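Local coordinates for protein beta-agarase D (Zobellia galactanivorans, PDB 4ASM) that cleaves the beta-1,4 linkages of agarose at random along the chain with retention of anomeric configuration, here as its family GH16 catalytic domain, at residues N69-E72 and K78-Q81; T102-G107 and P112-E117; I223-V228 and L233-D238; Q240-L245 and Q251-D256. One frame throughout, in Å; residues are numbered along the deposited sequence. Where two conformers were deposited one is given.

Contact 1 (N69-E72 and K78-Q81); sequences NNFE and KWMQ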
loop_
_atom_site.group_PDB
_atom_site.type_symbol
_atom_site.label_atom_id
_atom_site.label_comp_id
_atom_site.label_asym_id
_atom_site.label_seq_id
_atom_site.Cartn_x
_atom_site.Cartn_y
_atom_site.Cartn_z
ATOM N N ASN A 69 2.887 18.089 -6.832
ATOM C CA ASN A 69 2.285 17.162 -7.760
ATOM C C ASN A 69 0.788 17.271 -7.510
ATOM O O ASN A 69 0.298 16.873 -6.447
ATOM C CB ASN A 69 2.800 15.742 -7.504
ATOM C CG ASN A 69 2.290 14.746 -8.527
ATOM O OD1 ASN A 69 1.181 14.888 -9.052
ATOM N ND2 ASN A 69 3.091 13.727 -8.814
ATOM N N ASN A 70 0.060 17.819 -8.487
ATOM C CA ASN A 70 -1.344 18.152 -8.285
ATOM C C ASN A 70 -2.327 17.058 -8.724
ATOM O O ASN A 70 -3.530 17.311 -8.846
ATOM C CB ASN A 70 -1.670 19.514 -8.914
ATOM C CG ASN A 70 -0.962 20.673 -8.200
ATOM O OD1 ASN A 70 -0.829 20.684 -6.974
ATOM N ND2 ASN A 70 -0.516 21.653 -8.972
ATOM N N PHE A 71 -1.809 15.847 -8.951
ATOM C CA PHE A 71 -2.644 14.674 -9.195
ATOM C C PHE A 71 -3.626 14.516 -8.056
ATOM O O PHE A 71 -3.243 14.548 -6.890
ATOM C CB PHE A 71 -1.774 13.427 -9.309
ATOM C CG PHE A 71 -2.546 12.138 -9.533
ATOM C CD1 PHE A 71 -3.421 12.010 -10.610
ATOM C CD2 PHE A 71 -2.383 11.064 -8.668
ATOM C CE1 PHE A 71 -4.122 10.816 -10.821
ATOM C CE2 PHE A 71 -3.070 9.875 -8.875
ATOM C CZ PHE A 71 -3.944 9.758 -9.948
ATOM N N GLU A 72 -4.895 14.340 -8.396
ATOM C CA GLU A 72 -5.911 14.356 -7.357
ATOM C C GLU A 72 -6.436 12.990 -6.960
ATOM O O GLU A 72 -7.327 12.894 -6.139
ATOM C CB GLU A 72 -7.034 15.352 -7.682
ATOM C CG GLU A 72 -6.586 16.831 -7.601
ATOM C CD GLU A 72 -7.768 17.804 -7.668
ATOM O OE1 GLU A 72 -8.564 17.709 -8.618
ATOM O OE2 GLU A 72 -7.885 18.667 -6.759
ATOM N N LYS A 78 -11.039 12.439 -5.180
ATOM C CA LYS A 78 -10.427 13.778 -5.143
ATOM C C LYS A 78 -9.782 13.969 -3.782
ATOM O O LYS A 78 -10.469 14.152 -2.771
ATOM C CB LYS A 78 -11.427 14.890 -5.425
ATOM C CG LYS A 78 -10.705 16.264 -5.563
ATOM C CD LYS A 78 -11.590 17.441 -5.216
ATOM C CE LYS A 78 -11.806 17.569 -3.703
ATOM N NZ LYS A 78 -12.465 18.878 -3.346
ATOM N N TRP A 79 -8.455 13.935 -3.744
ATOM C CA TRP A 79 -7.769 14.164 -2.489
ATOM C C TRP A 79 -7.961 15.603 -2.020
ATOM O O TRP A 79 -7.948 16.547 -2.828
ATOM C CB TRP A 79 -6.296 13.805 -2.593
ATOM C CG TRP A 79 -6.051 12.344 -2.700
ATOM C CD1 TRP A 79 -6.683 11.345 -2.009
ATOM C CD2 TRP A 79 -5.091 11.719 -3.532
ATOM N NE1 TRP A 79 -6.170 10.117 -2.377
ATOM C CE2 TRP A 79 -5.187 10.319 -3.311
ATOM C CE3 TRP A 79 -4.142 12.204 -4.444
ATOM C CZ2 TRP A 79 -4.377 9.406 -3.983
ATOM C CZ3 TRP A 79 -3.334 11.301 -5.096
ATOM C CH2 TRP A 79 -3.449 9.917 -4.860
ATOM N N MET A 80 -8.185 15.748 -0.720
ATOM C CA MET A 80 -8.539 17.028 -0.124
ATOM C C MET A 80 -7.713 17.287 1.130
ATOM O O MET A 80 -7.600 16.430 2.020
ATOM C CB MET A 80 -10.030 17.071 0.212
ATOM C CG MET A 80 -10.543 18.499 0.349
ATOM S SD MET A 80 -12.295 18.533 0.574
ATOM C CE MET A 80 -12.492 20.251 0.929
ATOM N N GLN A 81 -7.140 18.486 1.208
ATOM C CA GLN A 81 -6.258 18.834 2.313
ATOM C C GLN A 81 -6.937 18.657 3.662
ATOM O O GLN A 81 -6.308 18.188 4.615
ATOM C CB GLN A 81 -5.743 20.271 2.173
ATOM C CG GLN A 81 -4.411 20.410 1.413
ATOM C CD GLN A 81 -4.485 19.914 -0.032
ATOM O OE1 GLN A 81 -4.942 20.629 -0.923
ATOM N NE2 GLN A 81 -4.051 18.668 -0.257
#
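E72 and K78, where the backbones come closest, lie 5.1 Å apart from CA to CA; beyond this point the irregular segment N69-E72 and the end of strand 77-79 part company. That strand runs beside strand 112-125 and leads into M80 and Q81, substrate-binding by similarity. The one backbone bond across the gap runs from W79 N to E72 O, 2.8 Å long and nearly straight at 160°. The same carbonyl oxygen, E72 O, also lies over one face of the W79 indole, toward its rim. N69 OD1 accepts from F71 N in an Asx turn, just before the contact. With CG anti to the backbone N (chi1 179°), the F71 ring reaches the six-membered part of the indole, where F71 CD2 meets W79 CZ3 at 3.7 Å. The two ring planes are almost perpendicular, at 86°, yet their approach is oblique, while F71 O sits near the indole plane at its edge, 3.5 Å from W79 CE3. E72 and K78 run side by side, and the carboxylate brushes the aliphatic K78 CG. W79 is held by its N-H bond to E72 O and by NE1 to V325 O, while F71 and Y60 pack on the ring; E326, another predicted substrate-binding residue, is a neighbour. The E72 and K78 charges, with E72 OE2 5.7 Å from K78 NZ, form no ion pair and probably add no more than a weak, long-range attraction.

Contact 2 (T102-G107 and P112-E117); sequences TKSFTG and PISRPE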
loop_
_atom_site.group_PDB
_atom_site.type_symbol
_atom_site.label_atom_id
_atom_site.label_comp_id
_atom_site.label_asym_id
_atom_site.label_seq_id
_atom_site.Cartn_x
_atom_site.Cartn_y
_atom_site.Cartn_z
ATOM N N THR A 102 -19.618 14.731 -8.957
ATOM C CA THR A 102 -19.211 13.544 -9.704
ATOM C C THR A 102 -17.804 13.723 -10.283
ATOM O O THR A 102 -17.277 14.851 -10.366
ATOM C CB THR A 102 -20.190 13.237 -10.876
ATOM O OG1 THR A 102 -20.168 14.329 -11.797
ATOM C CG2 THR A 102 -21.602 13.046 -10.363
ATOM N N LYS A 103 -17.179 12.618 -10.672
ATOM C CA LYS A 103 -15.865 12.677 -11.300
ATOM C C LYS A 103 -15.760 11.637 -12.391
ATOM O O LYS A 103 -16.214 10.503 -12.210
ATOM C CB LYS A 103 -14.719 12.508 -10.281
ATOM C CG LYS A 103 -13.314 12.475 -10.912
ATOM C CD LYS A 103 -12.225 12.711 -9.889
ATOM C CE LYS A 103 -10.829 12.711 -10.512
ATOM N NZ LYS A 103 -9.830 13.175 -9.514
ATOM N N SER A 104 -15.134 12.041 -13.498
ATOM C CA SER A 104 -14.902 11.194 -14.657
ATOM C C SER A 104 -13.497 10.593 -14.606
ATOM O O SER A 104 -12.529 11.226 -14.146
ATOM C CB SER A 104 -15.080 12.026 -15.929
ATOM O OG SER A 104 -14.634 11.316 -17.065
ATOM N N PHE A 105 -13.388 9.355 -15.080
ATOM C CA PHE A 105 -12.124 8.659 -15.187
ATOM C C PHE A 105 -12.252 7.628 -16.308
ATOM O O PHE A 105 -13.364 7.291 -16.734
ATOM C CB PHE A 105 -11.746 7.964 -13.864
ATOM C CG PHE A 105 -12.804 6.988 -13.364
ATOM C CD1 PHE A 105 -13.889 7.426 -12.624
ATOM C CD2 PHE A 105 -12.677 5.629 -13.618
ATOM C CE1 PHE A 105 -14.863 6.517 -12.177
ATOM C CE2 PHE A 105 -13.642 4.726 -13.171
ATOM C CZ PHE A 105 -14.728 5.162 -12.449
ATOM N N THR A 106 -11.112 7.136 -16.764
ATOM C CA THR A 106 -11.086 6.161 -17.851
ATOM C C THR A 106 -11.442 4.778 -17.301
ATOM O O THR A 106 -10.762 4.251 -16.402
ATOM C CB THR A 106 -9.733 6.164 -18.545
ATOM O OG1 THR A 106 -9.516 7.492 -19.045
ATOM C CG2 THR A 106 -9.731 5.181 -19.711
ATOM N N GLY A 107 -12.524 4.222 -17.835
ATOM C CA GLY A 107 -12.990 2.900 -17.436
ATOM C C GLY A 107 -12.321 1.761 -18.190
ATOM O O GLY A 107 -11.401 1.969 -19.004
ATOM N N PRO A 112 -14.438 7.267 -21.168
ATOM C CA PRO A 112 -14.695 7.929 -19.900
ATOM C C PRO A 112 -15.933 7.381 -19.257
ATOM O O PRO A 112 -16.921 7.063 -19.928
ATOM C CB PRO A 112 -14.954 9.384 -20.307
ATOM C CG PRO A 112 -15.596 9.272 -21.639
ATOM C CD PRO A 112 -14.893 8.109 -22.301
ATOM N N ILE A 113 -15.888 7.247 -17.945
ATOM C CA ILE A 113 -17.135 7.018 -17.233
ATOM C C ILE A 113 -17.159 7.898 -15.980
ATOM O O ILE A 113 -16.107 8.349 -15.538
ATOM C CB ILE A 113 -17.335 5.520 -16.859
ATOM C CG1 ILE A 113 -16.159 5.004 -16.022
ATOM C CG2 ILE A 113 -17.506 4.656 -18.129
ATOM C CD1 ILE A 113 -16.392 3.614 -15.400
ATOM N N SER A 114 -18.344 8.126 -15.429
ATOM C CA SER A 114 -18.512 8.992 -14.250
ATOM C C SER A 114 -19.135 8.258 -13.074
ATOM O O SER A 114 -20.015 7.403 -13.237
ATOM C CB SER A 114 -19.383 10.209 -14.588
ATOM O OG SER A 114 -18.724 11.085 -15.492
ATOM N N ARG A 115 -18.665 8.601 -11.879
ATOM C CA ARG A 115 -19.222 8.066 -10.644
ATOM C C ARG A 115 -19.263 9.203 -9.639
ATOM O O ARG A 115 -18.620 10.227 -9.864
ATOM C CB ARG A 115 -18.356 6.910 -10.113
ATOM C CG ARG A 115 -18.317 5.651 -10.974
ATOM C CD ARG A 115 -19.649 4.942 -10.978
ATOM N NE ARG A 115 -19.582 3.700 -11.758
ATOM C CZ ARG A 115 -19.826 3.576 -13.070
ATOM N NH1 ARG A 115 -20.134 4.621 -13.831
ATOM N NH2 ARG A 115 -19.730 2.368 -13.627
ATOM N N PRO A 116 -20.004 9.039 -8.526
ATOM C CA PRO A 116 -19.920 10.031 -7.454
ATOM C C PRO A 116 -18.484 10.262 -7.008
ATOM O O PRO A 116 -17.703 9.317 -6.856
ATOM C CB PRO A 116 -20.715 9.387 -6.312
ATOM C CG PRO A 116 -21.721 8.505 -7.006
ATOM C CD PRO A 116 -20.950 7.955 -8.191
ATOM N N GLU A 117 -18.127 11.528 -6.813
ATOM C CA GLU A 117 -16.773 11.865 -6.387
ATOM C C GLU A 117 -16.566 11.552 -4.916
ATOM O O GLU A 117 -17.397 11.869 -4.081
ATOM C CB GLU A 117 -16.460 13.345 -6.640
ATOM C CG GLU A 117 -15.060 13.730 -6.198
ATOM C CD GLU A 117 -14.631 15.084 -6.691
ATOM O OE1 GLU A 117 -14.499 15.262 -7.920
ATOM O OE2 GLU A 117 -14.405 15.964 -5.836
HETATM O O HOH W 1 -18.522 13.603 -13.784
HETATM O O HOH W 2 -17.661 10.732 -18.106
#
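K103 and R115 face each other as a hydrogen-bonded pair, and so do F105 and I113, in the antiparallel hairpin of strands 102-106 and 112-125. The four backbone bonds of these two pairs satisfy both N-H and C=O groups of each residue: K103 N gives to R115 O at 2.9 Å, R115 N to K103 O, F105 N to I113 O, and I113 N to F105 O at 2.8 Å. On the face carrying S104 and S114 the hydroxyls turn to solvent. One water joins T102 OG1 to S114 OG, and a second binds S114 OG and, weakly, S104 OG, so S114 OG holds two waters. The opposite face, with K103, F105, I113 and R115, is packed. I113 CG1 lies over the F105 ring in a CH-pi contact, 4.1 Å from the centroid, and R115 CG meets the edge of that ring in its plane, 3.8 Å from F105 CE1. Bent at chi2 (-69°), the R115 chain folds back so that R115 NH1 gives to S114 O at 2.8 Å, from above the carbonyl plane but within the guanidinium plane. A332 O and E333 O, at the end of helix 329-333, accept from R115 NE and NH2. K103 NZ reaches out to give to T77 O. Three main-chain carbonyls thus accept from NE, NH1 and NH2 of R115; their dipoles probably stabilise the positive charge without a carboxylate partner among them, and two of the three join the hairpin to helix 329-333.

Contact 3 (I223-V228 and L233-D238); sequences IGVNWV and LEYFVD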
loop_
_atom_site.group_PDB
_atom_site.type_symbol
_atom_site.label_atom_id
_atom_site.label_comp_id
_atom_site.label_asym_id
_atom_site.label_seq_id
_atom_site.Cartn_x
_atom_site.Cartn_y
_atom_site.Cartn_z
ATOM N N ILE A 223 0.982 -3.757 10.442
ATOM C CA ILE A 223 1.393 -4.236 9.115
ATOM C C ILE A 223 2.654 -3.481 8.699
ATOM O O ILE A 223 2.744 -2.265 8.876
ATOM C CB ILE A 223 0.241 -4.134 8.085
ATOM C CG1 ILE A 223 0.645 -4.717 6.719
ATOM C CG2 ILE A 223 -0.284 -2.705 7.970
ATOM C CD1 ILE A 223 -0.578 -5.020 5.843
ATOM N N GLY A 224 3.600 -4.206 8.130
ATOM C CA GLY A 224 4.880 -3.587 7.776
ATOM C C GLY A 224 5.566 -4.294 6.643
ATOM O O GLY A 224 5.240 -5.436 6.326
ATOM N N VAL A 225 6.508 -3.593 6.033
ATOM C CA VAL A 225 7.379 -4.166 5.021
ATOM C C VAL A 225 8.834 -3.967 5.399
ATOM O O VAL A 225 9.229 -2.865 5.815
ATOM C CB VAL A 225 7.090 -3.602 3.598
ATOM C CG1 VAL A 225 7.941 -4.290 2.549
ATOM C CG2 VAL A 225 5.689 -3.829 3.249
ATOM N N ASN A 226 9.610 -5.044 5.271
ATOM C CA ASN A 226 11.057 -4.963 5.401
ATOM C C ASN A 226 11.613 -4.931 3.990
ATOM O O ASN A 226 11.526 -5.924 3.243
ATOM C CB ASN A 226 11.601 -6.149 6.210
ATOM C CG ASN A 226 13.104 -6.039 6.477
ATOM O OD1 ASN A 226 13.676 -4.947 6.472
ATOM N ND2 ASN A 226 13.751 -7.189 6.685
ATOM N N TRP A 227 12.104 -3.754 3.594
ATOM C CA TRP A 227 12.704 -3.555 2.286
ATOM C C TRP A 227 14.188 -3.847 2.459
ATOM O O TRP A 227 14.959 -3.034 2.985
ATOM C CB TRP A 227 12.414 -2.134 1.795
ATOM C CG TRP A 227 12.990 -1.794 0.464
ATOM C CD1 TRP A 227 13.562 -2.645 -0.449
ATOM C CD2 TRP A 227 13.021 -0.489 -0.125
ATOM N NE1 TRP A 227 13.966 -1.934 -1.561
ATOM C CE2 TRP A 227 13.650 -0.611 -1.378
ATOM C CE3 TRP A 227 12.581 0.774 0.297
ATOM C CZ2 TRP A 227 13.848 0.486 -2.214
ATOM C CZ3 TRP A 227 12.789 1.845 -0.511
ATOM C CH2 TRP A 227 13.406 1.703 -1.763
ATOM N N VAL A 228 14.557 -5.063 2.080
ATOM C CA VAL A 228 15.849 -5.637 2.427
ATOM C C VAL A 228 16.938 -5.153 1.477
ATOM O O VAL A 228 18.062 -4.821 1.907
ATOM C CB VAL A 228 15.762 -7.190 2.384
ATOM C CG1 VAL A 228 17.135 -7.836 2.632
ATOM C CG2 VAL A 228 14.784 -7.655 3.416
ATOM N N LEU A 233 11.679 -8.042 -0.624
ATOM C CA LEU A 233 10.680 -7.436 0.278
ATOM C C LEU A 233 10.106 -8.508 1.173
ATOM O O LEU A 233 9.840 -9.612 0.703
ATOM C CB LEU A 233 9.505 -6.854 -0.506
ATOM C CG LEU A 233 9.776 -5.850 -1.622
ATOM C CD1 LEU A 233 8.480 -5.444 -2.347
ATOM C CD2 LEU A 233 10.521 -4.619 -1.081
ATOM N N GLU A 234 9.875 -8.171 2.444
ATOM C CA GLU A 234 9.216 -9.098 3.368
ATOM C C GLU A 234 8.044 -8.374 4.006
ATOM O O GLU A 234 8.187 -7.199 4.376
ATOM C CB GLU A 234 10.171 -9.539 4.464
ATOM C CG GLU A 234 11.433 -10.243 3.970
ATOM C CD GLU A 234 12.559 -10.262 4.990
ATOM O OE1 GLU A 234 12.395 -9.716 6.103
ATOM O OE2 GLU A 234 13.614 -10.854 4.664
ATOM N N TYR A 235 6.895 -9.052 4.120
ATOM C CA TYR A 235 5.676 -8.459 4.673
ATOM C C TYR A 235 5.313 -9.105 5.996
ATOM O O TYR A 235 5.537 -10.303 6.179
ATOM C CB TYR A 235 4.498 -8.619 3.695
ATOM C CG TYR A 235 4.659 -7.848 2.422
ATOM C CD1 TYR A 235 5.423 -8.345 1.374
ATOM C CD2 TYR A 235 4.063 -6.598 2.278
ATOM C CE1 TYR A 235 5.586 -7.608 0.206
ATOM C CE2 TYR A 235 4.194 -5.874 1.108
ATOM C CZ TYR A 235 4.971 -6.376 0.085
ATOM O OH TYR A 235 5.145 -5.645 -1.072
ATOM N N PHE A 236 4.764 -8.299 6.904
ATOM C CA PHE A 236 4.448 -8.727 8.276
ATOM C C PHE A 236 3.080 -8.211 8.660
ATOM O O PHE A 236 2.751 -7.052 8.383
ATOM C CB PHE A 236 5.476 -8.149 9.261
ATOM C CG PHE A 236 6.883 -8.550 8.956
ATOM C CD1 PHE A 236 7.607 -7.880 7.965
ATOM C CD2 PHE A 236 7.490 -9.600 9.628
ATOM C CE1 PHE A 236 8.911 -8.259 7.638
ATOM C CE2 PHE A 236 8.807 -9.984 9.300
ATOM C CZ PHE A 236 9.508 -9.300 8.317
ATOM N N VAL A 237 2.277 -9.075 9.291
ATOM C CA VAL A 237 0.969 -8.705 9.825
ATOM C C VAL A 237 0.906 -9.218 11.248
ATOM O O VAL A 237 1.139 -10.415 11.508
ATOM C CB VAL A 237 -0.193 -9.297 8.999
ATOM C CG1 VAL A 237 -1.542 -8.915 9.638
ATOM C CG2 VAL A 237 -0.138 -8.765 7.582
ATOM N N ASP A 238 0.616 -8.301 12.162
ATOM C CA ASP A 238 0.526 -8.616 13.589
ATOM C C ASP A 238 1.759 -9.374 14.110
ATOM O O ASP A 238 1.658 -10.346 14.883
ATOM C CB ASP A 238 -0.783 -9.359 13.875
ATOM C CG ASP A 238 -1.996 -8.464 13.744
ATOM O OD1 ASP A 238 -1.847 -7.230 13.794
ATOM O OD2 ASP A 238 -3.114 -8.997 13.564
#
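N226 and E234 stand side by side on one face of an antiparallel beta hairpin, formed by strands 220-229 and 232-237 in the beta-sandwich (jelly-roll) fold of family GH16. Their planes are turned 69° apart. N226 ND2 gives its hydrogen within its own amide plane, but meets E234 OE1 from well above the carboxylate, at 2.9 Å and 163°. The other oxygen, E234 OE2, forms a salt bridge with R232, so each carboxylate oxygen has its own partner. F236 shares this face. Its ring turns an edge to the neighbouring strand, with G224 O in the ring plane and N226 CB 3.7 Å from F236 CE1; G224, having no side chain, puts nothing between ring and backbone. P16 and A17 pack against the same ring.

The other face is largely apolar and meets strand 159-166, which bears the predicted catalytic residues E160 and E165: I223 touches M164, V225 touches I163, and W227 and L233 both touch I161. V225 and Y235 point the same way. V225 has CG1 anti to the backbone N (chi1 -176°), a setting that brings CG1 over one face of the phenol ring toward its rim and CG2 above the CD2-CE2 rim on the same side but further out, with V225 CG2 3.3 Å from Y235 CE2. The phenol hydroxyl bonds to S186 O. W227 and L233 are likewise aligned, meeting obliquely through the pyrrole side of the indole, and here L233 CD2 lies 3.7 Å from W227 CD1.

Contact 4 (Q240-L245 and Q251-D256); sequences QMVRIL and QTRLAD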
loop_
_atom_site.group_PDB
_atom_site.type_symbol
_atom_site.label_atom_id
_atom_site.label_comp_id
_atom_site.label_asym_id
_atom_site.label_seq_id
_atom_site.Cartn_x
_atom_site.Cartn_y
_atom_site.Cartn_z
ATOM N N GLN A 240 3.875 -11.284 12.528
ATOM C CA GLN A 240 4.184 -12.550 11.862
ATOM C C GLN A 240 4.611 -12.254 10.434
ATOM O O GLN A 240 3.936 -11.505 9.747
ATOM C CB GLN A 240 2.932 -13.432 11.855
ATOM C CG GLN A 240 3.119 -14.796 11.203
ATOM C CD GLN A 240 1.797 -15.529 11.009
ATOM O OE1 GLN A 240 0.819 -15.002 10.445
ATOM N NE2 GLN A 240 1.776 -16.772 11.453
ATOM N N MET A 241 5.725 -12.828 9.989
ATOM C CA MET A 241 6.105 -12.712 8.591
ATOM C C MET A 241 5.089 -13.490 7.752
ATOM O O MET A 241 4.812 -14.660 8.049
ATOM C CB MET A 241 7.518 -13.227 8.329
ATOM C CG MET A 241 8.005 -12.763 6.984
ATOM S SD MET A 241 9.655 -13.297 6.568
ATOM C CE MET A 241 10.587 -12.704 7.941
ATOM N N VAL A 242 4.528 -12.850 6.724
ATOM C CA VAL A 242 3.483 -13.508 5.924
ATOM C C VAL A 242 3.811 -13.661 4.438
ATOM O O VAL A 242 3.143 -14.411 3.737
ATOM C CB VAL A 242 2.110 -12.811 6.074
ATOM C CG1 VAL A 242 1.593 -12.941 7.511
ATOM C CG2 VAL A 242 2.171 -11.332 5.636
ATOM N N ARG A 243 4.821 -12.944 3.951
ATOM C CA ARG A 243 5.168 -13.008 2.534
ATOM C C ARG A 243 6.587 -12.510 2.283
ATOM O O ARG A 243 7.046 -11.584 2.944
ATOM C CB ARG A 243 4.195 -12.170 1.690
ATOM C CG ARG A 243 4.405 -12.344 0.177
ATOM C CD ARG A 243 3.158 -11.981 -0.549
ATOM N NE ARG A 243 3.355 -11.571 -1.940
ATOM C CZ ARG A 243 2.981 -12.277 -3.009
ATOM N NH1 ARG A 243 2.434 -13.483 -2.886
ATOM N NH2 ARG A 243 3.129 -11.759 -4.225
ATOM N N ILE A 244 7.279 -13.141 1.338
ATOM C CA ILE A 244 8.563 -12.648 0.856
ATOM C C ILE A 244 8.511 -12.623 -0.666
ATOM O O ILE A 244 8.056 -13.601 -1.290
ATOM C CB ILE A 244 9.755 -13.541 1.279
ATOM C CG1 ILE A 244 9.767 -13.781 2.789
ATOM C CG2 ILE A 244 11.091 -12.893 0.858
ATOM C CD1 ILE A 244 10.856 -14.715 3.236
ATOM N N LEU A 245 8.962 -11.513 -1.266
ATOM C CA LEU A 245 9.273 -11.454 -2.696
ATOM C C LEU A 245 10.774 -11.351 -2.785
ATOM O O LEU A 245 11.392 -10.482 -2.153
ATOM C CB LEU A 245 8.649 -10.229 -3.382
ATOM C CG LEU A 245 7.406 -10.544 -4.203
ATOM C CD1 LEU A 245 6.305 -10.899 -3.239
ATOM C CD2 LEU A 245 6.992 -9.412 -5.094
ATOM N N GLN A 251 7.333 -16.433 -1.458
ATOM C CA GLN A 251 6.810 -17.359 -0.450
ATOM C C GLN A 251 5.726 -16.628 0.308
ATOM O O GLN A 251 5.865 -15.432 0.591
ATOM C CB GLN A 251 7.898 -17.916 0.474
ATOM C CG GLN A 251 8.378 -17.026 1.586
ATOM C CD GLN A 251 9.338 -17.783 2.496
ATOM O OE1 GLN A 251 9.095 -17.972 3.697
ATOM N NE2 GLN A 251 10.428 -18.222 1.921
ATOM N N THR A 252 4.617 -17.305 0.562
ATOM C CA THR A 252 3.531 -16.660 1.309
ATOM C C THR A 252 2.821 -17.623 2.236
ATOM O O THR A 252 2.755 -18.833 1.973
ATOM C CB THR A 252 2.654 -15.653 0.453
ATOM O OG1 THR A 252 1.256 -15.629 0.803
ATOM C CG2 THR A 252 2.945 -15.728 -1.009
ATOM N N ARG A 253 2.402 -17.092 3.382
ATOM C CA ARG A 253 1.637 -17.898 4.332
ATOM C C ARG A 253 0.231 -18.041 3.827
ATOM O O ARG A 253 -0.470 -17.053 3.615
ATOM C CB ARG A 253 1.628 -17.254 5.712
ATOM C CG ARG A 253 2.885 -17.500 6.469
ATOM C CD ARG A 253 2.659 -17.240 7.961
ATOM N NE ARG A 253 3.934 -17.126 8.640
ATOM C CZ ARG A 253 4.552 -18.117 9.257
ATOM N NH1 ARG A 253 4.015 -19.330 9.284
ATOM N NH2 ARG A 253 5.709 -17.883 9.863
ATOM N N LEU A 254 -0.167 -19.301 3.643
ATOM C CA LEU A 254 -1.509 -19.667 3.252
ATOM C C LEU A 254 -2.497 -19.396 4.382
ATOM O O LEU A 254 -2.131 -19.001 5.489
ATOM C CB LEU A 254 -1.514 -21.159 2.886
ATOM C CG LEU A 254 -0.577 -21.494 1.708
ATOM C CD1 LEU A 254 -0.585 -23.023 1.469
ATOM C CD2 LEU A 254 -0.941 -20.696 0.443
ATOM N N ALA A 255 -3.764 -19.631 4.090
ATOM C CA ALA A 255 -4.833 -19.315 5.044
ATOM C C ALA A 255 -4.657 -19.998 6.404
ATOM O O ALA A 255 -5.040 -19.434 7.449
ATOM C CB ALA A 255 -6.171 -19.664 4.454
ATOM N N ASP A 256 -4.086 -21.201 6.383
ATOM C CA ASP A 256 -3.848 -21.949 7.620
ATOM C C ASP A 256 -2.506 -21.638 8.276
ATOM O O ASP A 256 -2.145 -22.268 9.270
ATOM C CB ASP A 256 -4.008 -23.458 7.401
ATOM C CG ASP A 256 -2.866 -24.071 6.615
ATOM O OD1 ASP A 256 -2.028 -23.336 6.046
ATOM O OD2 ASP A 256 -2.798 -25.334 6.537
HETATM O O HOH W 3 6.911 -15.166 11.330
#
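R253 meets Q240 and M241 through its guanidinium, and it supplies the one side-chain hydrogen bond across this contact. R253 NE gives to M241 O at 2.7 Å and 157°, almost along the C=O axis and within the guanidinium plane. R253 NH1 is taken by G257 O, while a water accepts from M241 N and, weakly, from R253 NH2. The backbone bonds come next: R253 N to V242 O at 2.8 Å, and the reciprocal pair I244 N to Q251 O and Q251 N to I244 O.

The backbone bonds build the antiparallel hairpin of strands 240-246 and 249-253. On its far side a classic beta bulge sets V242 and R243 together opposite Y235, which shifts the alternation of the strand.

Stacking is confined to the Q240 end. The amide of Q240 lies against one face of the R253 guanidinium with the planes only 11° apart, and Q240 NE2 sits 3.5 Å above the guanidinium plane, toward its rim. R253 runs extended from CG to NE, which carries the group past V242 to this position.

Charge pairing is left to R243, whose NH1 forms a salt bridge with D203. Side-by-side packing involves two further pairs. Q251 has CG between its backbone N and carbonyl carbon (chi1 79°), which lays its extended chain along I244, with I244 CD1 resting against Q251 CD at 3.5 Å. R243 and T252 also run together, T252 CB lying 3.8 Å from R243 CG.

In the fold
From the N terminus the four contacts follow in series, none nested within or crossing another. Contact 1 closes the short loop entering strand 77-79, and contact 2 the turn between strands 102-106 and 112-125. Strands 77-79 and 112-125 are neighbours, and the two contacts also touch where E72 CB lies 4.0 Å from K103 NZ; together they tie the entering loop and the 102-106 hairpin to this strand pair. On the opposite side of the chain's centre, contacts 3 and 4 close successive hairpins with centres about 10 Å apart. Strand 232-237 of one pairs with strand 240-246 of the other through Y235, so four consecutive strands run as a meander from 220 to 253.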